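Local coordinates for Dna-binding protein RAP1 (PDB 4BJT) that binds DNA and, through its C-terminal domain, holds the Rap1-binding module of Rif1, probably to help shape telomere function and architecture, at residues D93-H96 and E97-G101; T127-L130 and T131-G135. One frame throughout, in Å; residues are numbered along the deposited sequence. Where two conformers were deposited one is given.

Contact 1: residues D93-H96 and E97-G101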
# COMPACT_ATOMS: atom_id res chain seq x y z
N ASP C 93 -2.42 -7.00 -12.81
CA ASP C 93 -3.63 -7.77 -12.99
C ASP C 93 -3.64 -9.00 -12.07
O ASP C 93 -4.70 -9.32 -11.52
CB ASP C 93 -3.84 -8.12 -14.47
CG ASP C 93 -4.15 -6.89 -15.35
OD1 ASP C 93 -4.32 -5.79 -14.80
OD2 ASP C 93 -4.08 -7.01 -16.58
N LYS C 94 -2.47 -9.64 -11.80
CA LYS C 94 -2.42 -10.75 -10.83
C LYS C 94 -2.67 -10.22 -9.42
O LYS C 94 -3.38 -10.85 -8.64
CB LYS C 94 -1.08 -11.51 -10.90
CG LYS C 94 -1.09 -12.81 -10.13
CD LYS C 94 -2.00 -13.85 -10.78
CE LYS C 94 -2.07 -15.13 -10.01
NZ LYS C 94 -2.69 -16.24 -10.81
N LEU C 95 -2.10 -9.06 -9.10
CA LEU C 95 -2.28 -8.42 -7.80
C LEU C 95 -3.78 -8.18 -7.58
O LEU C 95 -4.30 -8.51 -6.52
CB LEU C 95 -1.48 -7.12 -7.73
CG LEU C 95 -1.66 -6.30 -6.45
CD1 LEU C 95 -1.11 -7.06 -5.23
CD2 LEU C 95 -0.97 -4.98 -6.57
N HIS C 96 -4.48 -7.64 -8.61
CA HIS C 96 -5.94 -7.41 -8.54
C HIS C 96 -6.68 -8.71 -8.20
O HIS C 96 -7.56 -8.71 -7.34
CB HIS C 96 -6.47 -6.85 -9.87
CG HIS C 96 -7.96 -6.62 -9.88
ND1 HIS C 96 -8.83 -7.54 -10.43
CD2 HIS C 96 -8.67 -5.60 -9.36
CE1 HIS C 96 -10.05 -7.03 -10.27
NE2 HIS C 96 -10.00 -5.87 -9.62
N GLU C 97 -6.32 -9.81 -8.87
CA GLU C 97 -6.94 -11.12 -8.63
C GLU C 97 -6.73 -11.59 -7.17
O GLU C 97 -7.70 -12.01 -6.51
CB GLU C 97 -6.39 -12.14 -9.64
CG GLU C 97 -7.04 -13.51 -9.65
CD GLU C 97 -6.41 -14.50 -10.61
OE1 GLU C 97 -5.67 -14.07 -11.52
OE2 GLU C 97 -6.67 -15.71 -10.46
N VAL C 98 -5.53 -11.40 -6.61
CA VAL C 98 -5.26 -11.80 -5.22
C VAL C 98 -6.07 -10.97 -4.24
O VAL C 98 -6.78 -11.53 -3.39
CB VAL C 98 -3.75 -11.68 -4.87
CG1 VAL C 98 -3.52 -11.91 -3.37
CG2 VAL C 98 -2.92 -12.67 -5.69
N ILE C 99 -5.96 -9.64 -4.35
CA ILE C 99 -6.62 -8.75 -3.38
C ILE C 99 -8.14 -8.73 -3.52
O ILE C 99 -8.79 -8.24 -2.59
CB ILE C 99 -6.01 -7.33 -3.34
CG1 ILE C 99 -6.33 -6.54 -4.63
CG2 ILE C 99 -4.50 -7.38 -3.00
CD1 ILE C 99 -5.75 -5.22 -4.66
N SER C 100 -8.71 -9.28 -4.62
CA SER C 100 -10.16 -9.40 -4.82
C SER C 100 -10.73 -10.65 -4.12
O SER C 100 -11.95 -10.86 -4.13
CB SER C 100 -10.50 -9.45 -6.31
OG SER C 100 -10.24 -8.19 -6.91
N GLY C 101 -9.86 -11.48 -3.55
CA GLY C 101 -10.26 -12.68 -2.84
C GLY C 101 -10.98 -12.38 -1.55
O GLY C 101 -10.97 -11.25 -1.06
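K94 with E97, L95 with I99, and H96 with S100 meet along the last turns of helix 88-99 and the residue after it, a worked example of how i to i+3 and i+4 partners line up on an alpha helix. On the backbone, E97 N, V98 N and I99 N donate to the carbonyls of D93, K94 and L95. The last is almost straight, I99 N to L95 O being 3.0 Å with 177° at the hydrogen. Among charged groups, K94 leaves with CG anti to its backbone N (chi1 -168°), then bends at chi2, which carries NZ round to E97. The resulting salt bridge is long, K94 NZ to E97 OE1 spanning 3.8 Å, and K94 also touches E118 and T119 of helix 108-119. On the inward side L95 CD1 meets I99 CG2 at 4.1 Å; L95 goes on to L115 and F144, and I99 to P141. Past I99, S100 N makes a weak bond to H96 O, and the hydroxyl reinforces it: S100 OG donates to H96 O over 2.8 Å, from 36° out of the carbonyl plane. In at least one H96 conformer, S100 OG also lies over the centre of a ring face.

Contact 2: residues T127-L130 and T131-G135; sequences TSIL and TCLSG
T131 addresses the flat carbonyl group of T127 from both faces: its OG1 arrives on one side of the plane and its N on the opposite side. Two bonds therefore grip T127 O, T131 OG1 at 2.9 Å and T131 N at 3.0 Å, neither lying in the plane. The hydroxyl is placed for this by chi1 of -58°, which sets OG1 beside its own backbone N and anti to the carbonyl carbon. T127 OG1 turns instead to K123 O, one turn earlier. C132 N donates to S128 O, and L133 N to I129 O nearly end-on, with C=O...N at 165°. Alongside, I129 and L133 point the same way, I129 CG2 touching L133 CD1 at 3.8 Å, and I129 continues onto F140 and F144 of helix 140-150.

Beyond C132 the helix 123-132 closes in a Schellman motif. S134 has positive phi, S134 N returns to T131 O, and G135 N reaches L130 O at 2.9 Å. Since an alanine in place of T131 has neither hydroxyl nor methyl, T127 O would probably be left with its backbone donor alone and the packing on the bound peptide thinned. The chemistry thus implies a division of labour: T127 O and L130 O take their bonds from within the turn, while T131 O is also bonded by R193 NH1. T127, L130 and T131 pack on apolar side chains of the peptide and G135 bonds it through its backbone, consistent with a part in holding it.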
# COMPACT_ATOMS: atom_id res chain seq x y z
N THR C 127 3.75 -7.25 4.60
CA THR C 127 3.35 -6.89 5.96
C THR C 127 3.57 -5.41 6.21
O THR C 127 2.68 -4.74 6.78
CB THR C 127 4.11 -7.76 6.99
OG1 THR C 127 3.76 -9.11 6.73
CG2 THR C 127 3.76 -7.39 8.44
N SER C 128 4.73 -4.89 5.80
CA SER C 128 5.05 -3.47 5.96
C SER C 128 4.08 -2.60 5.16
O SER C 128 3.60 -1.56 5.65
CB SER C 128 6.48 -3.17 5.53
OG SER C 128 7.40 -3.76 6.43
N ILE C 129 3.75 -3.03 3.92
CA ILE C 129 2.80 -2.28 3.10
C ILE C 129 1.44 -2.26 3.78
O ILE C 129 0.82 -1.19 3.94
CB ILE C 129 2.70 -2.86 1.68
CG1 ILE C 129 4.04 -2.73 0.92
CG2 ILE C 129 1.57 -2.17 0.88
CD1 ILE C 129 4.09 -3.58 -0.32
N LEU C 130 0.94 -3.44 4.20
CA LEU C 130 -0.37 -3.53 4.83
C LEU C 130 -0.46 -2.60 6.02
O LEU C 130 -1.47 -1.92 6.21
CB LEU C 130 -0.65 -4.95 5.29
CG LEU C 130 -1.28 -5.82 4.27
CD1 LEU C 130 -1.12 -7.30 4.64
CD2 LEU C 130 -2.78 -5.44 4.10
N THR C 131 0.63 -2.52 6.80
CA THR C 131 0.67 -1.66 7.97
C THR C 131 0.58 -0.18 7.57
O THR C 131 -0.20 0.56 8.18
CB THR C 131 1.92 -1.95 8.79
OG1 THR C 131 1.91 -3.34 9.16
CG2 THR C 131 1.99 -1.12 10.05
N CYS C 132 1.31 0.25 6.55
CA CYS C 132 1.26 1.66 6.18
C CYS C 132 -0.02 2.04 5.45
O CYS C 132 -0.33 3.23 5.35
CB CYS C 132 2.49 2.09 5.42
SG CYS C 132 2.44 1.76 3.66
N LEU C 133 -0.81 1.04 4.99
CA LEU C 133 -2.10 1.28 4.38
C LEU C 133 -3.22 1.22 5.45
O LEU C 133 -4.39 1.30 5.07
CB LEU C 133 -2.42 0.24 3.30
CG LEU C 133 -1.46 0.18 2.11
CD1 LEU C 133 -1.94 -0.81 1.07
CD2 LEU C 133 -1.16 1.51 1.55
N SER C 134 -2.89 1.02 6.72
CA SER C 134 -3.90 0.83 7.79
C SER C 134 -4.85 -0.35 7.44
O SER C 134 -6.03 -0.30 7.77
CB SER C 134 -4.70 2.11 8.05
OG SER C 134 -3.88 3.21 8.37
N GLY C 135 -4.31 -1.36 6.76
CA GLY C 135 -5.05 -2.55 6.36
C GLY C 135 -6.04 -2.39 5.22
O GLY C 135 -6.83 -3.30 4.99

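How the contacts relate
Contact 1 comes first along the chain, on helix 88-99, and contact 2 follows in series on helix 123-132; helix 108-119 falls between them in sequence. Their centres lie 16 Å apart and their nearest atoms about 8 Å, so they do not touch directly. What joins them is shared neighbours: both pack against helix 108-119 and helix 140-150, and F144 of the latter is touched from each. Contact 1 sits farther out, about 14 Å from the centre of the chain, against 7 Å for contact 2. In this all-helical domain the same principle thus serves two settings, a peripheral helix end and a more central one beside the bound peptide.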